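Local coordinates for putative oxidoreductase (Yersinia pestis, PDB 3KUX), which probably catalyses NAD(P)-dependent oxidation or reduction of a small-molecule substrate that has not been identified, as a two-domain Rossmann-fold oxidoreductase, at residues A[17-22]-A[259-263]; A[27-33]-A[306-310]; A[131-135]-A[295-301]. All coordinates share one frame. Numbering follows the deposited sequence.

Interaction 1 of 3, residues A[17-22]-A[259-263]; sequences YASKTF and EDRLK
In this putative two-domain oxidoreductase the first helix of the Rossmann fold, besides flanking its sheet, meets a helix of the C-terminal alpha/beta domain. Residues 17-22 open helix 17-28, which follows the first strand, 8-13, in a beta-alpha-beta crossover; residues 259-263 close the short helix 258-263. The segments run almost perpendicular, at 95° between N-to-C directions, with their axes 9.2 Å apart at closest approach. Thr21 and Lys263 lie nearest in register, CA to CA 5.4 Å, and 346 Å² is buried. The backbone is helical throughout, with a wider pi-type turn at 19-22.

Apolar contacts centre on Thr21 and Leu262. Thr21, in the m rotamer, donates from OG1 to Tyr17 O at 2.7 Å, and its methyl CG2 lies 4.0 Å from Leu262 CB and 4.1 Å from Lys263 CG. Thr21 O is 3.3 Å from Leu262 CB. Leu262, with chi1 m and chi2 t, places CD1 4.1 Å from Phe22 CD1 and also touches Pro25, one turn further along helix 17-28.

Polar contacts gather round Glu259, extended with chi1 and chi2 both t. Its OE2 meets the edge of the Phe22 ring, 3.4 Å from CZ, while OE1 forms a long, weak ion pair with Arg127. Tyr17, chi1 t, reaches across so that its OH sits 3.1 Å from Lys263 CD and donates a weak hydrogen bond to Glu259 OE2 at 3.3 Å.

Interaction 2 of 3, residues A[27-33]-A[306-310]; sequences IMGTPGL and YAGIR
A Rossmann fold must turn its chain from the first helix into the second strand, and here that turn, residues 27-33, packs against helix 303-313 from the C-terminal part of the chain. Helix 17-28 ends at residue 28, a type II beta turn spans Thr30 to Leu33, and Leu33 starts strand 33-39. Nearest CA pairs are Ile27-Tyr306 (6.5 Å), Thr30-Ala307 (6.2 Å) and Gly32-Arg310 (6.7 Å).

Tyr306, chi1 -85°, supplies the apolar half. Ile27 CG1 makes a CH-pi contact over one ring face, 3.9 Å from the Tyr306 ring centroid, and Leu33 CD1 lies 3.7 Å from Tyr306 CD1; the Tyr306 OH is hydrogen-bonded to His23 ND1.

Arg310 (t, t, p) lies along the turn. Gly32, at phi 95° and psi -22°, leaves space for it: a CB there would clash with Arg310 CD, which instead rests 3.9 Å from Gly32 CA. The guanidinium then meets the turn edge-on, Arg310 NH1 donating to Pro31 O at 2.8 Å and 164°.

Interaction 3 of 3, residues A[131-135]-A[295-301]; sequences SDFLT and LLTLPGN
The opening turn of helix 131-142 lies along an irregular, extended segment, 295-301, that leads from edge strand 290-295 towards helix 303-313. Ser131 comes closest, its CA 3.7 Å from that of Gly300. Its CB packs 3.1 Å from Leu298 O and 3.4 Å from Gly300 N, while its OG (chi1 p) is hydrogen-bonded to Asp276. Asp132 and Phe133 face other parts of the fold, where Phe133 packs on helix 176-192. Leu134, in the m,t rotamer, points back at the extended segment: CD1 stands 3.5 Å from Pro299 O and 4.1 Å from Asn301 CB, and CB is 4.3 Å from Leu298 CD1.

Thr135, the residue most covered here, has its CA 5.2 Å from that of Leu298. Its m rotamer lets OG1 donate to Ser131 O at 2.8 Å, one turn back, and accept a weak hydrogen bond from Leu298 N, also at 2.8 Å (N-H...O 130°). Its methyl CG2 reaches Leu295 CD2 at 3.5 Å, and OG1 lies 3.4 Å from Thr297 CG2.

A threonine hydroxyl that bridges its own helix to a neighbouring backbone thus joins helix to connector, in the helix-on-sheet architecture of the C-terminal alpha/beta domain of this oxidoreductase family.

How the interactions relate
Interactions 1 and 2 join the Rossmann fold of this putative oxidoreductase to its C-terminal part, whereas interaction 3 lies beside the mixed sheet of the latter. Interactions 1 and 2 share helix 17-28, at its start and its end, with centres 16 Å apart; each pairs it with a different helix from the C-terminal family region. Interaction 3 sits about 20 Å from interaction 1 and 21 Å from interaction 2, centre to centre. Its segments are nested within the chain closed by interaction 2 but alternate with those of interaction 1. Segment 295-301 runs from the mixed sheet towards helix 303-313, so interactions 3 and 2 follow one another along a path returning to the Rossmann fold.

Interaction 1 of 3, residues A[17-22]-A[259-263]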
loop_
_atom_site.group_PDB
_atom_site.type_symbol
_atom_site.label_atom_id
_atom_site.label_comp_id
_atom_site.label_asym_id
_atom_site.label_seq_id
_atom_site.Cartn_x
_atom_site.Cartn_y
_atom_site.Cartn_z
ATOM N N TYR A 17 15.049 3.203 -0.369
ATOM C CA TYR A 17 14.651 1.808 -0.482
ATOM C C TYR A 17 13.416 1.644 -1.374
ATOM O O TYR A 17 13.281 0.648 -2.092
ATOM C CB TYR A 17 14.379 1.220 0.902
ATOM C CG TYR A 17 13.791 -0.164 0.845
ATOM C CD1 TYR A 17 14.611 -1.286 0.804
ATOM C CD2 TYR A 17 12.414 -0.352 0.812
ATOM C CE1 TYR A 17 14.074 -2.561 0.741
ATOM C CE2 TYR A 17 11.866 -1.622 0.750
ATOM C CZ TYR A 17 12.701 -2.723 0.714
ATOM O OH TYR A 17 12.161 -3.984 0.656
ATOM N N ALA A 18 12.520 2.625 -1.326
ATOM C CA ALA A 18 11.285 2.563 -2.099
ATOM C C ALA A 18 11.515 2.804 -3.593
ATOM O O ALA A 18 10.965 2.087 -4.428
ATOM C CB ALA A 18 10.259 3.538 -1.545
ATOM N N SER A 19 12.319 3.810 -3.929
ATOM C CA SER A 19 12.596 4.124 -5.331
ATOM C C SER A 19 13.325 2.970 -6.002
ATOM O O SER A 19 13.006 2.564 -7.124
ATOM C CB SER A 19 13.444 5.388 -5.436
ATOM O OG SER A 19 12.692 6.532 -5.084
ATOM N N LYS A 20 14.313 2.455 -5.282
ATOM C CA LYS A 20 15.138 1.345 -5.715
ATOM C C LYS A 20 14.310 0.074 -5.882
ATOM O O LYS A 20 14.429 -0.634 -6.885
ATOM C CB LYS A 20 16.243 1.140 -4.674
ATOM C CG LYS A 20 16.798 -0.267 -4.557
ATOM C CD LYS A 20 18.251 -0.339 -5.008
ATOM C CE LYS A 20 18.938 -1.577 -4.437
ATOM N NZ LYS A 20 18.228 -2.840 -4.818
ATOM N N THR A 21 13.457 -0.201 -4.902
ATOM C CA THR A 21 12.749 -1.473 -4.837
ATOM C C THR A 21 11.446 -1.494 -5.636
ATOM O O THR A 21 11.156 -2.460 -6.337
ATOM C CB THR A 21 12.468 -1.874 -3.374
ATOM O OG1 THR A 21 13.702 -1.928 -2.649
ATOM C CG2 THR A 21 11.798 -3.230 -3.307
ATOM N N PHE A 22 10.660 -0.431 -5.537
ATOM C CA PHE A 22 9.346 -0.418 -6.165
ATOM C C PHE A 22 9.263 0.510 -7.364
ATOM O O PHE A 22 9.104 0.067 -8.502
ATOM C CB PHE A 22 8.273 -0.018 -5.154
ATOM C CG PHE A 22 8.127 -0.976 -4.008
ATOM C CD1 PHE A 22 7.429 -2.166 -4.165
ATOM C CD2 PHE A 22 8.680 -0.686 -2.769
ATOM C CE1 PHE A 22 7.290 -3.052 -3.107
ATOM C CE2 PHE A 22 8.547 -1.571 -1.709
ATOM C CZ PHE A 22 7.850 -2.756 -1.879
ATOM N N GLU A 259 7.707 -8.278 -3.350
ATOM C CA GLU A 259 8.684 -7.416 -2.695
ATOM C C GLU A 259 10.087 -8.028 -2.683
ATOM O O GLU A 259 11.065 -7.357 -3.013
ATOM C CB GLU A 259 8.246 -7.064 -1.276
ATOM C CG GLU A 259 9.100 -5.970 -0.647
ATOM C CD GLU A 259 8.535 -5.445 0.664
ATOM O OE1 GLU A 259 7.763 -6.174 1.332
ATOM O OE2 GLU A 259 8.872 -4.294 1.026
ATOM N N ASP A 260 10.181 -9.299 -2.306
ATOM C CA ASP A 260 11.468 -9.984 -2.254
ATOM C C ASP A 260 12.146 -10.028 -3.617
ATOM O O ASP A 260 13.336 -9.734 -3.741
ATOM C CB ASP A 260 11.308 -11.403 -1.695
ATOM C CG ASP A 260 11.176 -11.423 -0.178
ATOM O OD1 ASP A 260 11.977 -10.743 0.503
ATOM O OD2 ASP A 260 10.278 -12.121 0.338
ATOM N N ARG A 261 11.383 -10.388 -4.643
ATOM C CA ARG A 261 11.934 -10.525 -5.983
ATOM C C ARG A 261 12.377 -9.183 -6.562
ATOM O O ARG A 261 13.332 -9.121 -7.339
ATOM C CB ARG A 261 10.942 -11.236 -6.902
ATOM C CG ARG A 261 10.755 -12.709 -6.551
ATOM C CD ARG A 261 9.665 -13.357 -7.389
ATOM N NE ARG A 261 9.943 -13.277 -8.822
ATOM C CZ ARG A 261 9.143 -13.768 -9.761
ATOM N NH1 ARG A 261 8.014 -14.372 -9.421
ATOM N NH2 ARG A 261 9.470 -13.656 -11.038
ATOM N N LEU A 262 11.699 -8.109 -6.173
ATOM C CA LEU A 262 12.119 -6.775 -6.593
ATOM C C LEU A 262 13.393 -6.394 -5.857
ATOM O O LEU A 262 14.355 -5.936 -6.468
ATOM C CB LEU A 262 11.015 -5.741 -6.357
ATOM C CG LEU A 262 9.794 -5.875 -7.278
ATOM C CD1 LEU A 262 8.686 -4.897 -6.894
ATOM C CD2 LEU A 262 10.199 -5.699 -8.738
ATOM N N LYS A 263 13.393 -6.598 -4.540
ATOM C CA LYS A 263 14.599 -6.442 -3.728
ATOM C C LYS A 263 15.794 -7.125 -4.383
ATOM O O LYS A 263 16.890 -6.563 -4.439
ATOM C CB LYS A 263 14.389 -7.038 -2.332
ATOM C CG LYS A 263 13.918 -6.048 -1.280
ATOM C CD LYS A 263 13.233 -6.755 -0.116
ATOM C CE LYS A 263 14.097 -7.870 0.459
ATOM N NZ LYS A 263 15.387 -7.357 0.995
#

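Interaction 2 of 3, residues A[27-33]-A[306-310]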
loop_
_atom_site.group_PDB
_atom_site.type_symbol
_atom_site.label_atom_id
_atom_site.label_comp_id
_atom_site.label_asym_id
_atom_site.label_seq_id
_atom_site.Cartn_x
_atom_site.Cartn_y
_atom_site.Cartn_z
ATOM N N ILE A 27 7.901 1.432 -12.704
ATOM C CA ILE A 27 7.709 2.424 -13.756
ATOM C C ILE A 27 8.443 1.978 -15.008
ATOM O O ILE A 27 7.917 2.058 -16.116
ATOM C CB ILE A 27 8.273 3.801 -13.371
ATOM C CG1 ILE A 27 7.657 4.310 -12.069
ATOM C CG2 ILE A 27 8.022 4.795 -14.489
ATOM C CD1 ILE A 27 8.149 5.691 -11.674
HETATM N N MSE A 28 9.668 1.509 -14.816
HETATM C CA MSE A 28 10.477 1.005 -15.907
HETATM C C MSE A 28 9.737 -0.087 -16.675
HETATM O O MSE A 28 9.774 -0.131 -17.903
HETATM C CB MSE A 28 11.797 0.458 -15.366
HETATM C CG MSE A 28 12.953 0.554 -16.345
HETATM SE SE MSE A 28 13.421 2.409 -16.776
HETATM C CE MSE A 28 11.965 2.829 -18.016
ATOM N N GLY A 29 9.054 -0.959 -15.940
ATOM C CA GLY A 29 8.421 -2.130 -16.536
ATOM C C GLY A 29 7.044 -1.855 -17.103
ATOM O O GLY A 29 6.378 -2.756 -17.610
ATOM N N THR A 30 6.622 -0.601 -17.022
ATOM C CA THR A 30 5.293 -0.207 -17.467
ATOM C C THR A 30 5.331 0.523 -18.814
ATOM O O THR A 30 5.873 1.633 -18.919
ATOM C CB THR A 30 4.611 0.680 -16.403
ATOM O OG1 THR A 30 4.409 -0.084 -15.208
ATOM C CG2 THR A 30 3.271 1.193 -16.906
ATOM N N PRO A 31 4.757 -0.103 -19.857
ATOM C CA PRO A 31 4.684 0.533 -21.169
ATOM C C PRO A 31 3.864 1.810 -21.072
ATOM O O PRO A 31 2.874 1.855 -20.339
ATOM C CB PRO A 31 3.947 -0.502 -22.030
ATOM C CG PRO A 31 4.058 -1.784 -21.297
ATOM C CD PRO A 31 4.101 -1.419 -19.844
ATOM N N GLY A 32 4.279 2.843 -21.795
ATOM C CA GLY A 32 3.606 4.130 -21.725
ATOM C C GLY A 32 4.271 5.062 -20.731
ATOM O O GLY A 32 4.117 6.277 -20.820
ATOM N N LEU A 33 5.010 4.496 -19.781
ATOM C CA LEU A 33 5.749 5.303 -18.813
ATOM C C LEU A 33 7.251 5.285 -19.095
ATOM O O LEU A 33 7.833 4.233 -19.377
ATOM C CB LEU A 33 5.475 4.825 -17.385
ATOM C CG LEU A 33 4.049 4.947 -16.842
ATOM C CD1 LEU A 33 3.994 4.480 -15.391
ATOM C CD2 LEU A 33 3.538 6.374 -16.964
ATOM N N TYR A 306 0.731 1.290 -11.689
ATOM C CA TYR A 306 1.286 2.263 -12.619
ATOM C C TYR A 306 0.605 2.237 -13.988
ATOM O O TYR A 306 0.401 3.279 -14.606
ATOM C CB TYR A 306 2.809 2.119 -12.723
ATOM C CG TYR A 306 3.507 2.880 -11.626
ATOM C CD1 TYR A 306 3.646 4.259 -11.701
ATOM C CD2 TYR A 306 3.987 2.235 -10.498
ATOM C CE1 TYR A 306 4.266 4.971 -10.693
ATOM C CE2 TYR A 306 4.606 2.939 -9.481
ATOM C CZ TYR A 306 4.745 4.308 -9.585
ATOM O OH TYR A 306 5.360 5.024 -8.580
ATOM N N ALA A 307 0.235 1.052 -14.452
ATOM C CA ALA A 307 -0.530 0.964 -15.676
ATOM C C ALA A 307 -1.838 1.715 -15.465
ATOM O O ALA A 307 -2.376 2.320 -16.391
ATOM C CB ALA A 307 -0.790 -0.490 -16.045
ATOM N N GLY A 308 -2.337 1.681 -14.234
ATOM C CA GLY A 308 -3.554 2.397 -13.880
ATOM C C GLY A 308 -3.311 3.892 -13.829
ATOM O O GLY A 308 -4.152 4.686 -14.249
ATOM N N ILE A 309 -2.157 4.279 -13.300
ATOM C CA ILE A 309 -1.784 5.683 -13.251
ATOM C C ILE A 309 -1.672 6.210 -14.674
ATOM O O ILE A 309 -2.297 7.205 -15.036
ATOM C CB ILE A 309 -0.436 5.882 -12.541
ATOM C CG1 ILE A 309 -0.525 5.449 -11.071
ATOM C CG2 ILE A 309 0.010 7.332 -12.664
ATOM C CD1 ILE A 309 -1.271 6.426 -10.174
ATOM N N ARG A 310 -0.867 5.525 -15.476
ATOM C CA ARG A 310 -0.759 5.824 -16.889
ATOM C C ARG A 310 -2.132 6.123 -17.478
ATOM O O ARG A 310 -2.386 7.227 -17.957
ATOM C CB ARG A 310 -0.136 4.638 -17.622
ATOM C CG ARG A 310 -0.041 4.812 -19.124
ATOM C CD ARG A 310 0.251 3.488 -19.793
ATOM N NE ARG A 310 -0.871 2.569 -19.643
ATOM C CZ ARG A 310 -0.767 1.244 -19.650
ATOM N NH1 ARG A 310 0.419 0.664 -19.792
ATOM N NH2 ARG A 310 -1.853 0.501 -19.504
#

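Interaction 3 of 3, residues A[131-135]-A[295-301]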
loop_
_atom_site.group_PDB
_atom_site.type_symbol
_atom_site.label_atom_id
_atom_site.label_comp_id
_atom_site.label_asym_id
_atom_site.label_seq_id
_atom_site.Cartn_x
_atom_site.Cartn_y
_atom_site.Cartn_z
ATOM N N SER A 131 -1.011 -10.818 -4.072
ATOM C CA SER A 131 -1.611 -12.063 -4.534
ATOM C C SER A 131 -2.784 -12.483 -3.650
ATOM O O SER A 131 -3.859 -12.822 -4.145
ATOM C CB SER A 131 -0.562 -13.167 -4.556
ATOM O OG SER A 131 0.020 -13.312 -3.274
ATOM N N ASP A 132 -2.583 -12.464 -2.340
ATOM C CA ASP A 132 -3.625 -12.938 -1.444
ATOM C C ASP A 132 -4.887 -12.073 -1.528
ATOM O O ASP A 132 -6.004 -12.590 -1.611
ATOM C CB ASP A 132 -3.108 -13.079 0.001
ATOM C CG ASP A 132 -2.207 -11.927 0.428
ATOM O OD1 ASP A 132 -2.560 -10.757 0.164
ATOM O OD2 ASP A 132 -1.148 -12.196 1.045
ATOM N N PHE A 133 -4.707 -10.759 -1.535
ATOM C CA PHE A 133 -5.837 -9.841 -1.564
ATOM C C PHE A 133 -6.666 -9.982 -2.847
ATOM O O PHE A 133 -7.896 -10.085 -2.798
ATOM C CB PHE A 133 -5.354 -8.402 -1.388
ATOM C CG PHE A 133 -6.466 -7.402 -1.249
ATOM C CD1 PHE A 133 -7.255 -7.382 -0.109
ATOM C CD2 PHE A 133 -6.720 -6.480 -2.257
ATOM C CE1 PHE A 133 -8.282 -6.462 0.023
ATOM C CE2 PHE A 133 -7.740 -5.558 -2.132
ATOM C CZ PHE A 133 -8.526 -5.547 -0.992
ATOM N N LEU A 134 -5.998 -9.982 -3.997
ATOM C CA LEU A 134 -6.706 -10.178 -5.253
ATOM C C LEU A 134 -7.557 -11.443 -5.167
ATOM O O LEU A 134 -8.765 -11.420 -5.438
ATOM C CB LEU A 134 -5.724 -10.266 -6.426
ATOM C CG LEU A 134 -5.002 -8.959 -6.771
ATOM C CD1 LEU A 134 -3.851 -9.190 -7.746
ATOM C CD2 LEU A 134 -5.978 -7.926 -7.311
ATOM N N THR A 135 -6.923 -12.543 -4.772
ATOM C CA THR A 135 -7.602 -13.827 -4.679
ATOM C C THR A 135 -8.855 -13.706 -3.834
ATOM O O THR A 135 -9.926 -14.196 -4.208
ATOM C CB THR A 135 -6.696 -14.886 -4.054
ATOM O OG1 THR A 135 -5.503 -15.007 -4.838
ATOM C CG2 THR A 135 -7.411 -16.221 -4.003
ATOM N N LEU A 295 -7.692 -23.171 -2.840
ATOM C CA LEU A 295 -8.147 -22.178 -3.794
ATOM C C LEU A 295 -6.966 -21.594 -4.550
ATOM O O LEU A 295 -6.048 -21.034 -3.954
ATOM C CB LEU A 295 -8.903 -21.063 -3.081
ATOM C CG LEU A 295 -9.271 -19.854 -3.935
ATOM C CD1 LEU A 295 -10.363 -20.221 -4.918
ATOM C CD2 LEU A 295 -9.715 -18.711 -3.046
ATOM N N LEU A 296 -6.997 -21.738 -5.871
ATOM C CA LEU A 296 -5.954 -21.209 -6.745
ATOM C C LEU A 296 -5.684 -19.738 -6.447
ATOM O O LEU A 296 -6.581 -18.906 -6.567
ATOM C CB LEU A 296 -6.389 -21.363 -8.198
ATOM C CG LEU A 296 -5.418 -20.844 -9.251
ATOM C CD1 LEU A 296 -4.221 -21.788 -9.350
ATOM C CD2 LEU A 296 -6.121 -20.695 -10.594
ATOM N N THR A 297 -4.452 -19.420 -6.067
ATOM C CA THR A 297 -4.088 -18.047 -5.711
ATOM C C THR A 297 -3.710 -17.202 -6.927
ATOM O O THR A 297 -2.739 -17.503 -7.617
ATOM C CB THR A 297 -2.888 -18.028 -4.745
ATOM O OG1 THR A 297 -3.209 -18.770 -3.566
ATOM C CG2 THR A 297 -2.537 -16.610 -4.362
ATOM N N LEU A 298 -4.459 -16.136 -7.187
ATOM C CA LEU A 298 -4.083 -15.218 -8.253
ATOM C C LEU A 298 -2.692 -14.637 -7.996
ATOM O O LEU A 298 -2.311 -14.403 -6.845
ATOM C CB LEU A 298 -5.105 -14.096 -8.384
ATOM C CG LEU A 298 -6.526 -14.587 -8.663
ATOM C CD1 LEU A 298 -7.470 -13.411 -8.854
ATOM C CD2 LEU A 298 -6.539 -15.499 -9.874
ATOM N N PRO A 299 -1.914 -14.427 -9.065
ATOM C CA PRO A 299 -0.594 -13.825 -8.914
ATOM C C PRO A 299 -0.666 -12.370 -8.456
ATOM O O PRO A 299 -1.601 -11.646 -8.819
ATOM C CB PRO A 299 -0.010 -13.897 -10.328
ATOM C CG PRO A 299 -0.786 -14.972 -11.019
ATOM C CD PRO A 299 -2.147 -14.952 -10.422
ATOM N N GLY A 300 0.313 -11.949 -7.656
ATOM C CA GLY A 300 0.430 -10.548 -7.262
ATOM C C GLY A 300 0.628 -9.728 -8.515
ATOM O O GLY A 300 1.124 -10.239 -9.520
ATOM N N ASN A 301 0.249 -8.456 -8.478
ATOM C CA ASN A 301 0.270 -7.659 -9.697
ATOM C C ASN A 301 0.476 -6.176 -9.433
ATOM O O ASN A 301 -0.388 -5.352 -9.748
ATOM C CB ASN A 301 -1.025 -7.884 -10.481
ATOM C CG ASN A 301 -0.976 -7.304 -11.876
ATOM O OD1 ASN A 301 0.102 -7.104 -12.444
ATOM N ND2 ASN A 301 -2.147 -7.030 -12.442
#